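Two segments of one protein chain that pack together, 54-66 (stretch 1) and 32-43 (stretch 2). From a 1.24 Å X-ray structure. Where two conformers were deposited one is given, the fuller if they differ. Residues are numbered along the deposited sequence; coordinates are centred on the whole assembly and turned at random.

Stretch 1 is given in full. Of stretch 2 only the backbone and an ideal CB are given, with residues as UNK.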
ATOM      1  N   SER D  54      -9.664  -9.492  16.317  1.00 31.29           N
ATOM      2  CA  SER D  54      -9.647  -9.451  14.861  1.00 31.34           C
ATOM      3  C   SER D  54      -9.554  -8.005  14.384  1.00 29.82           C
ATOM      4  O   SER D  54      -9.765  -7.069  15.157  1.00 29.03           O
ATOM      5  CB  SER D  54     -10.909 -10.103  14.296  1.00 33.11           C
ATOM      6  OG  SER D  54     -12.057  -9.351  14.647  1.00 33.92           O
ATOM      7  N   TRP D  55      -9.241  -7.838  13.104  1.00 29.36           N
ATOM      8  CA  TRP D  55      -9.100  -6.522  12.501  1.00 28.75           C
ATOM      9  C   TRP D  55     -10.369  -5.669  12.673  1.00 28.77           C
ATOM     10  O   TRP D  55     -10.319  -4.558  13.202  1.00 27.95           O
ATOM     11  CB  TRP D  55      -8.732  -6.719  11.033  1.00 28.85           C
ATOM     12  CG  TRP D  55      -9.078  -5.620  10.113  1.00 27.95           C
ATOM     13  CD1 TRP D  55      -8.935  -4.277  10.315  1.00 27.82           C
ATOM     14  CD2 TRP D  55      -9.626  -5.777   8.812  1.00 27.75           C
ATOM     15  NE1 TRP D  55      -9.367  -3.588   9.207  1.00 27.44           N
ATOM     16  CE2 TRP D  55      -9.798  -4.490   8.270  1.00 27.79           C
ATOM     17  CE3 TRP D  55      -9.985  -6.887   8.046  1.00 28.51           C
ATOM     18  CZ2 TRP D  55     -10.316  -4.285   6.995  1.00 29.11           C
ATOM     19  CZ3 TRP D  55     -10.504  -6.680   6.789  1.00 29.12           C
ATOM     20  CH2 TRP D  55     -10.662  -5.389   6.273  1.00 29.44           C
ATOM     21  N   LYS D  56     -11.512  -6.186  12.240  1.00 29.83           N
ATOM     22  CA  LYS D  56     -12.738  -5.386  12.243  1.00 31.00           C
ATOM     23  C   LYS D  56     -13.237  -5.079  13.653  1.00 30.99           C
ATOM     24  O   LYS D  56     -13.753  -3.989  13.913  1.00 31.59           O
ATOM     25  CB  LYS D  56     -13.820  -6.071  11.416  1.00 31.41           C
ATOM     26  CG  LYS D  56     -13.448  -6.159   9.951  1.00 32.06           C
ATOM     27  CD  LYS D  56     -14.486  -6.910   9.145  1.00 33.43           C
ATOM     28  CE  LYS D  56     -14.101  -6.970   7.676  1.00 34.12           C
ATOM     29  NZ  LYS D  56     -14.995  -7.862   6.899  1.00 35.17           N
ATOM     30  N   SER D  57     -13.081  -6.030  14.565  1.00 30.49           N
ATOM     31  CA  SER D  57     -13.475  -5.790  15.943  0.54 30.93           C
ATOM     32  C   SER D  57     -12.556  -4.765  16.605  1.00 30.38           C
ATOM     33  O   SER D  57     -13.020  -3.909  17.352  1.00 31.04           O
ATOM     34  CB  SER D  57     -13.513  -7.092  16.745  0.54 31.86           C
ATOM     35  OG  SER D  57     -12.258  -7.734  16.774  0.54 32.73           O
ATOM     36  N   CYS D  58     -11.262  -4.831  16.320  1.00 29.25           N
ATOM     37  CA  CYS D  58     -10.322  -3.876  16.883  1.00 28.90           C
ATOM     38  C   CYS D  58     -10.623  -2.478  16.359  1.00 28.60           C
ATOM     39  O   CYS D  58     -10.643  -1.504  17.119  1.00 28.58           O
ATOM     40  CB  CYS D  58      -8.893  -4.279  16.520  1.00 29.47           C
ATOM     41  SG  CYS D  58      -7.646  -3.256  17.271  1.00 30.78           S
ATOM     42  N   ALA D  59     -10.868  -2.391  15.052  1.00 29.22           N
ATOM     43  CA  ALA D  59     -11.087  -1.107  14.398  1.00 29.66           C
ATOM     44  C   ALA D  59     -12.329  -0.389  14.946  1.00 29.73           C
ATOM     45  O   ALA D  59     -12.397   0.841  14.929  1.00 30.83           O
ATOM     46  CB  ALA D  59     -11.198  -1.298  12.896  1.00 29.79           C
ATOM     47  N   ALA D  60     -13.289  -1.154  15.453  1.00 30.45           N
ATOM     48  CA  ALA D  60     -14.539  -0.595  15.965  1.00 31.69           C
ATOM     49  C   ALA D  60     -14.438  -0.143  17.432  1.00 32.26           C
ATOM     50  O   ALA D  60     -15.386   0.438  17.967  1.00 33.44           O
ATOM     51  CB  ALA D  60     -15.666  -1.607  15.800  1.00 32.84           C
ATOM     52  N   SER D  61     -13.300  -0.412  18.070  1.00 32.24           N
ATOM     53  CA  SER D  61     -13.044  -0.001  19.448  1.00 32.06           C
ATOM     54  C   SER D  61     -12.086   1.177  19.454  1.00 31.25           C
ATOM     55  O   SER D  61     -11.010   1.090  18.878  1.00 30.95           O
ATOM     56  CB  SER D  61     -12.430  -1.159  20.237  1.00 32.46           C
ATOM     57  OG  SER D  61     -11.785  -0.690  21.409  1.00 33.04           O
ATOM     58  N   SER D  62     -12.466   2.274  20.094  1.00 31.24           N
ATOM     59  CA  SER D  62     -11.611   3.455  20.158  0.62 31.05           C
ATOM     60  C   SER D  62     -10.272   3.084  20.783  1.00 30.85           C
ATOM     61  O   SER D  62      -9.216   3.487  20.289  1.00 29.99           O
ATOM     62  CB  SER D  62     -12.277   4.576  20.966  0.62 30.82           C
ATOM     63  OG  SER D  62     -11.507   5.772  20.910  0.62 30.36           O
ATOM     64  N   TYR D  63     -10.316   2.305  21.862  1.00 31.32           N
ATOM     65  CA  TYR D  63      -9.100   1.880  22.537  1.00 30.72           C
ATOM     66  C   TYR D  63      -8.241   0.966  21.671  1.00 29.17           C
ATOM     67  O   TYR D  63      -7.059   1.237  21.459  1.00 28.56           O
ATOM     68  CB  TYR D  63      -9.415   1.172  23.857  1.00 32.40           C
ATOM     69  CG  TYR D  63      -8.159   0.657  24.509  1.00 34.20           C
ATOM     70  CD1 TYR D  63      -7.317   1.515  25.200  1.00 35.63           C
ATOM     71  CD2 TYR D  63      -7.785  -0.678  24.388  1.00 35.17           C
ATOM     72  CE1 TYR D  63      -6.151   1.057  25.778  1.00 36.33           C
ATOM     73  CE2 TYR D  63      -6.618  -1.146  24.961  1.00 35.94           C
ATOM     74  CZ  TYR D  63      -5.806  -0.274  25.655  1.00 37.23           C
ATOM     75  OH  TYR D  63      -4.645  -0.733  26.233  1.00 38.73           O
ATOM     76  N   CYS D  64      -8.811  -0.130  21.186  1.00 28.28           N
ATOM     77  CA  CYS D  64      -8.019  -1.065  20.401  1.00 27.93           C
ATOM     78  C   CYS D  64      -7.485  -0.409  19.139  1.00 25.51           C
ATOM     79  O   CYS D  64      -6.322  -0.610  18.778  1.00 25.25           O
ATOM     80  CB  CYS D  64      -8.824  -2.303  20.030  1.00 29.24           C
ATOM     81  SG  CYS D  64      -7.815  -3.588  19.304  1.00 30.25           S
ATOM     82  N   ALA D  65      -8.328   0.366  18.459  1.00 25.01           N
ATOM     83  CA  ALA D  65      -7.908   1.023  17.219  1.00 23.36           C
ATOM     84  C   ALA D  65      -6.757   1.987  17.486  1.00 23.46           C
ATOM     85  O   ALA D  65      -5.776   2.011  16.745  1.00 23.23           O
ATOM     86  CB  ALA D  65      -9.076   1.747  16.554  1.00 24.46           C
ATOM     87  N   SER D  66      -6.862   2.774  18.548  1.00 23.85           N
ATOM     88  CA  SER D  66      -5.783   3.709  18.866  1.00 23.77           C
ATOM     89  C   SER D  66      -4.519   2.989  19.349  1.00 23.12           C
ATOM     90  O   SER D  66      -3.417   3.456  19.088  1.00 22.09           O
ATOM     91  CB  SER D  66      -6.230   4.786  19.871  1.00 25.28           C
ATOM     92  OG  SER D  66      -6.585   4.253  21.142  1.00 26.16           O
ATOM     93  N   UNK D  32     -11.366  -2.823  -1.280  1.00 39.49           N
ATOM     94  CA  UNK D  32     -10.619  -2.896  -0.033  1.00 38.31           C
ATOM     95  C   UNK D  32     -11.408  -2.214   1.078  1.00 35.79           C
ATOM     96  O   UNK D  32     -11.937  -1.117   0.888  1.00 35.56           O
ATOM     97  CB  UNK D  32      -9.238  -2.255  -0.187  1.00 38.31           C
ATOM     98  N   UNK D  33     -11.494  -2.868   2.230  1.00 33.69           N
ATOM     99  CA  UNK D  33     -12.223  -2.315   3.360  1.00 32.37           C
ATOM    100  C   UNK D  33     -11.321  -1.523   4.302  1.00 29.29           C
ATOM    101  O   UNK D  33     -10.208  -1.939   4.608  1.00 28.19           O
ATOM    102  CB  UNK D  33     -12.917  -3.440   4.131  1.00 32.37           C
ATOM    103  N   UNK D  34     -11.822  -0.374   4.746  1.00 28.61           N
ATOM    104  CA  UNK D  34     -11.181   0.404   5.795  0.60 28.58           C
ATOM    105  C   UNK D  34     -12.228   0.613   6.874  1.00 28.18           C
ATOM    106  O   UNK D  34     -13.380   0.946   6.566  1.00 29.10           O
ATOM    107  CB  UNK D  34     -10.630   1.732   5.272  0.60 28.58           C
ATOM    108  N   UNK D  35     -11.841   0.423   8.129  1.00 27.57           N
ATOM    109  CA  UNK D  35     -12.812   0.332   9.206  1.00 28.76           C
ATOM    110  C   UNK D  35     -12.603   1.308  10.358  1.00 28.01           C
ATOM    111  O   UNK D  35     -11.476   1.567  10.788  1.00 27.13           O
ATOM    112  CB  UNK D  35     -12.803  -1.094   9.761  1.00 28.76           C
ATOM    113  N   UNK D  36     -13.710   1.834  10.873  1.00 27.69           N
ATOM    114  CA  UNK D  36     -13.724   2.390  12.214  1.00 26.78           C
ATOM    115  C   UNK D  36     -13.198   3.790  12.404  1.00 26.79           C
ATOM    116  O   UNK D  36     -12.988   4.543  11.448  1.00 26.16           O
ATOM    117  CB  UNK D  36     -12.920   1.463  13.127  1.00 26.78           C
ATOM    118  N   UNK D  37     -12.984   4.114  13.678  1.00 26.78           N
ATOM    119  CA  UNK D  37     -12.558   5.439  14.125  1.00 27.05           C
ATOM    120  C   UNK D  37     -11.368   5.997  13.363  1.00 25.47           C
ATOM    121  O   UNK D  37     -11.314   7.193  13.074  1.00 25.88           O
ATOM    122  CB  UNK D  37     -12.216   5.389  15.615  1.00 27.05           C
ATOM    123  N   UNK D  38     -10.379   5.137  13.086  1.00 25.19           N
ATOM    124  CA  UNK D  38      -9.121   5.562  12.468  1.00 23.85           C
ATOM    125  C   UNK D  38      -8.994   5.080  11.026  1.00 23.40           C
ATOM    126  O   UNK D  38      -7.958   5.276  10.400  1.00 23.10           O
ATOM    127  CB  UNK D  38      -7.935   5.049  13.288  1.00 23.85           C
ATOM    128  N   UNK D  39     -10.047   4.458  10.490  1.00 23.05           N
ATOM    129  CA  UNK D  39     -10.055   3.974   9.102  1.00 23.09           C
ATOM    130  C   UNK D  39      -8.826   3.086   8.824  1.00 23.07           C
ATOM    131  O   UNK D  39      -8.017   3.350   7.930  1.00 23.25           O
ATOM    132  CB  UNK D  39     -10.084   5.155   8.129  1.00 23.09           C
ATOM    133  N   UNK D  40      -8.749   2.017   9.602  1.00 22.54           N
ATOM    134  CA  UNK D  40      -7.649   1.054   9.555  1.00 22.39           C
ATOM    135  C   UNK D  40      -7.999  -0.073   8.596  1.00 21.78           C
ATOM    136  O   UNK D  40      -9.113  -0.609   8.637  1.00 23.46           O
ATOM    137  CB  UNK D  40      -7.346   0.499  10.948  1.00 22.39           C
ATOM    138  N   UNK D  41      -7.053  -0.420   7.724  1.00 20.89           N
ATOM    139  CA  UNK D  41      -7.221  -1.553   6.827  1.00 21.66           C
ATOM    140  C   UNK D  41      -6.516  -2.781   7.391  1.00 20.54           C
ATOM    141  O   UNK D  41      -5.753  -2.695   8.353  1.00 20.49           O
ATOM    142  CB  UNK D  41      -6.686  -1.221   5.433  1.00 21.66           C
ATOM    143  N   UNK D  42      -6.782  -3.930   6.794  1.00 20.72           N
ATOM    144  CA  UNK D  42      -6.293  -5.194   7.313  1.00 20.60           C
ATOM    145  C   UNK D  42      -4.763  -5.229   7.402  1.00 19.37           C
ATOM    146  O   UNK D  42      -4.204  -5.700   8.385  1.00 19.52           O
ATOM    147  CB  UNK D  42      -6.793  -6.342   6.434  1.00 20.60           C
ATOM    148  N   UNK D  43      -4.085  -4.734   6.370  1.00 17.76           N
ATOM    149  CA  UNK D  43      -2.625  -4.743   6.348  1.00 18.08           C
ATOM    150  C   UNK D  43      -2.053  -3.956   7.518  1.00 17.28           C
ATOM    151  O   UNK D  43      -1.013  -4.311   8.089  1.00 17.71           O
ATOM    152  CB  UNK D  43      -2.108  -4.170   5.027  1.00 18.08           C
TER

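Position 32 begins an extended strand, and its CB has nothing of stretch 1 within reach, so many residues would fit; it is Ser32. At 33 the CB points toward stretch 1 and lies 3.7 Å from Trp55 CH2, with Lys56 CE 5.1 Å off, just before its ammonium. An apolar chain of moderate size suits this place. Leu33 fills it, its CB 3.6 Å from Trp55 CH2 and its CD1 3.6 Å from Lys56 NZ. Position 34 points away, and stretch 1 sets no preference; it is Ser34.

At 35 the CB turns back toward the helix and sits 3.5 Å from Ala59 CB, with the Trp55 indole close by. The space favours a small or slender side chain. The residue is Cys35: its SG approaches Trp55 CZ2 at 3.7 Å, oblique to the ring, and is bonded covalently elsewhere in the structure.

Position 36 is the most restrictive. Its phi of 81° favours glycine, and an ideal CB would lie 2.0 Å from Ala59 O, a clash. Gly36 avoids it and lets its CA approach Ala59 O at 3.4 Å in a CA-H...O contact.

A type I turn runs from 36 to 39. The CB at 37 points toward stretch 1, where the backbone of Ala60 to Ser62 offers a surface for a long, flat side chain; an aromatic would suit. Tyr37 lays a ring face against Ser62, whose CB is 4.1 Å from the ring centroid, while Ala60 O meets the ring edge, 3.3 Å from CE1. A water joins Tyr37 OH to Ser62 N.

At 38 the CB is 4.8 Å from Ala65 CB, leaving room for a large apolar group. Phe38 extends its ring so that CD1 is 3.8 Å from Ala65 CB and CE1 is 3.8 Å from Ser66 CB. Position 39 points away, with positive phi (53°) that asparagine or glycine would also accept; Gln39 folds back, its NE2 donating to Gly36 O.

At 40 the CB faces Ala59 and Trp55. Any residue's backbone O could accept from Trp55 NE1 (3.0 Å), but a branched aliphatic also fills the space: Ile40 CG2 lies 4.3 Å from Trp55 CD1, and its CD1 4.0 Å from Ala65 CB.

Position 41, a helix N-cap, points away; serine or aspartate would suit, but Lys41 NZ is hydrogen-bonded elsewhere in the structure. At 42 almost any CB could set a C-H over the Trp55 indole; Glu42 CB makes this CH-pi contact, 3.6 Å from the centroid of the Trp55 six-membered ring. Position 43 points away, and Ala43 touches nothing here.

Stretch 2 (32-43) SLSCGYFQIKEA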
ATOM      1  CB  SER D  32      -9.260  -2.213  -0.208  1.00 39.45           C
ATOM      2  OG  SER D  32      -8.428  -2.447   0.907  1.00 40.77           O
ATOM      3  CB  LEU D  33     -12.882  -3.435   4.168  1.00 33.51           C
ATOM      4  CG  LEU D  33     -14.173  -4.056   3.648  1.00 34.35           C
ATOM      5  CD1 LEU D  33     -14.581  -5.222   4.534  1.00 34.64           C
ATOM      6  CD2 LEU D  33     -15.276  -3.019   3.604  1.00 33.89           C
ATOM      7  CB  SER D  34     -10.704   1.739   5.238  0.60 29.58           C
ATOM      8  OG  SER D  34      -9.933   2.443   6.185  0.60 30.06           O
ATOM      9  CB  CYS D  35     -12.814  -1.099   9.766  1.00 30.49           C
ATOM     10  SG  CYS D  35     -13.088  -2.408   8.541  1.00 33.98           S
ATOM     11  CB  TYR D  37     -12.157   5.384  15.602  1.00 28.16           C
ATOM     12  CG  TYR D  37     -13.300   5.153  16.570  1.00 29.59           C
ATOM     13  CD1 TYR D  37     -13.659   3.869  16.962  1.00 29.70           C
ATOM     14  CD2 TYR D  37     -13.995   6.223  17.115  1.00 30.51           C
ATOM     15  CE1 TYR D  37     -14.699   3.660  17.859  1.00 30.83           C
ATOM     16  CE2 TYR D  37     -15.028   6.020  18.009  1.00 31.21           C
ATOM     17  CZ  TYR D  37     -15.371   4.738  18.375  1.00 31.46           C
ATOM     18  OH  TYR D  37     -16.393   4.536  19.267  1.00 33.71           O
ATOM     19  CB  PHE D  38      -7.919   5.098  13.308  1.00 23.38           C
ATOM     20  CG  PHE D  38      -7.792   5.830  14.611  1.00 23.44           C
ATOM     21  CD1 PHE D  38      -8.435   5.369  15.750  1.00 24.65           C
ATOM     22  CD2 PHE D  38      -7.075   7.014  14.681  1.00 23.72           C
ATOM     23  CE1 PHE D  38      -8.320   6.060  16.953  1.00 25.41           C
ATOM     24  CE2 PHE D  38      -6.963   7.708  15.871  1.00 24.28           C
ATOM     25  CZ  PHE D  38      -7.595   7.237  17.005  1.00 24.87           C
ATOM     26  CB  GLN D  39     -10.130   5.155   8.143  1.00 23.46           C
ATOM     27  CG  GLN D  39     -11.494   5.837   8.168  1.00 24.67           C
ATOM     28  CD  GLN D  39     -12.570   4.946   7.586  1.00 24.77           C
ATOM     29  OE1 GLN D  39     -12.656   4.782   6.368  1.00 24.55           O
ATOM     30  NE2 GLN D  39     -13.366   4.333   8.448  1.00 25.68           N
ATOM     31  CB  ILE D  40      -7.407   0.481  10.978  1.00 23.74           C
ATOM     32  CG1 ILE D  40      -6.745   1.545  11.850  1.00 24.37           C
ATOM     33  CG2 ILE D  40      -6.548  -0.786  10.938  1.00 24.83           C
ATOM     34  CD1 ILE D  40      -6.714   1.197  13.328  1.00 25.87           C
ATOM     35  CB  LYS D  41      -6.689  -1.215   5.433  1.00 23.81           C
ATOM     36  CG  LYS D  41      -7.451  -0.075   4.789  1.00 26.68           C
ATOM     37  CD  LYS D  41      -7.007   0.234   3.376  1.00 28.39           C
ATOM     38  CE  LYS D  41      -5.568   0.732   3.383  1.00 28.59           C
ATOM     39  NZ  LYS D  41      -5.157   1.332   2.099  1.00 30.76           N
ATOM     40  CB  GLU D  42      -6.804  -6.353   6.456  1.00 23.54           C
ATOM     41  CG  GLU D  42      -6.570  -7.706   7.103  1.00 26.23           C
ATOM     42  CD  GLU D  42      -7.215  -8.840   6.342  1.00 29.35           C
ATOM     43  OE1 GLU D  42      -7.661  -8.615   5.198  1.00 30.94           O
ATOM     44  OE2 GLU D  42      -7.277  -9.958   6.895  1.00 30.49           O
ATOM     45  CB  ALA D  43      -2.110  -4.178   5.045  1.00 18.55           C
TER
HETATM   46  O   HOH W   1     -10.390   2.370  13.399  1.00 28.05           O
HETATM   47  O   HOH W   2     -15.239   2.464  21.195  1.00 37.80           O
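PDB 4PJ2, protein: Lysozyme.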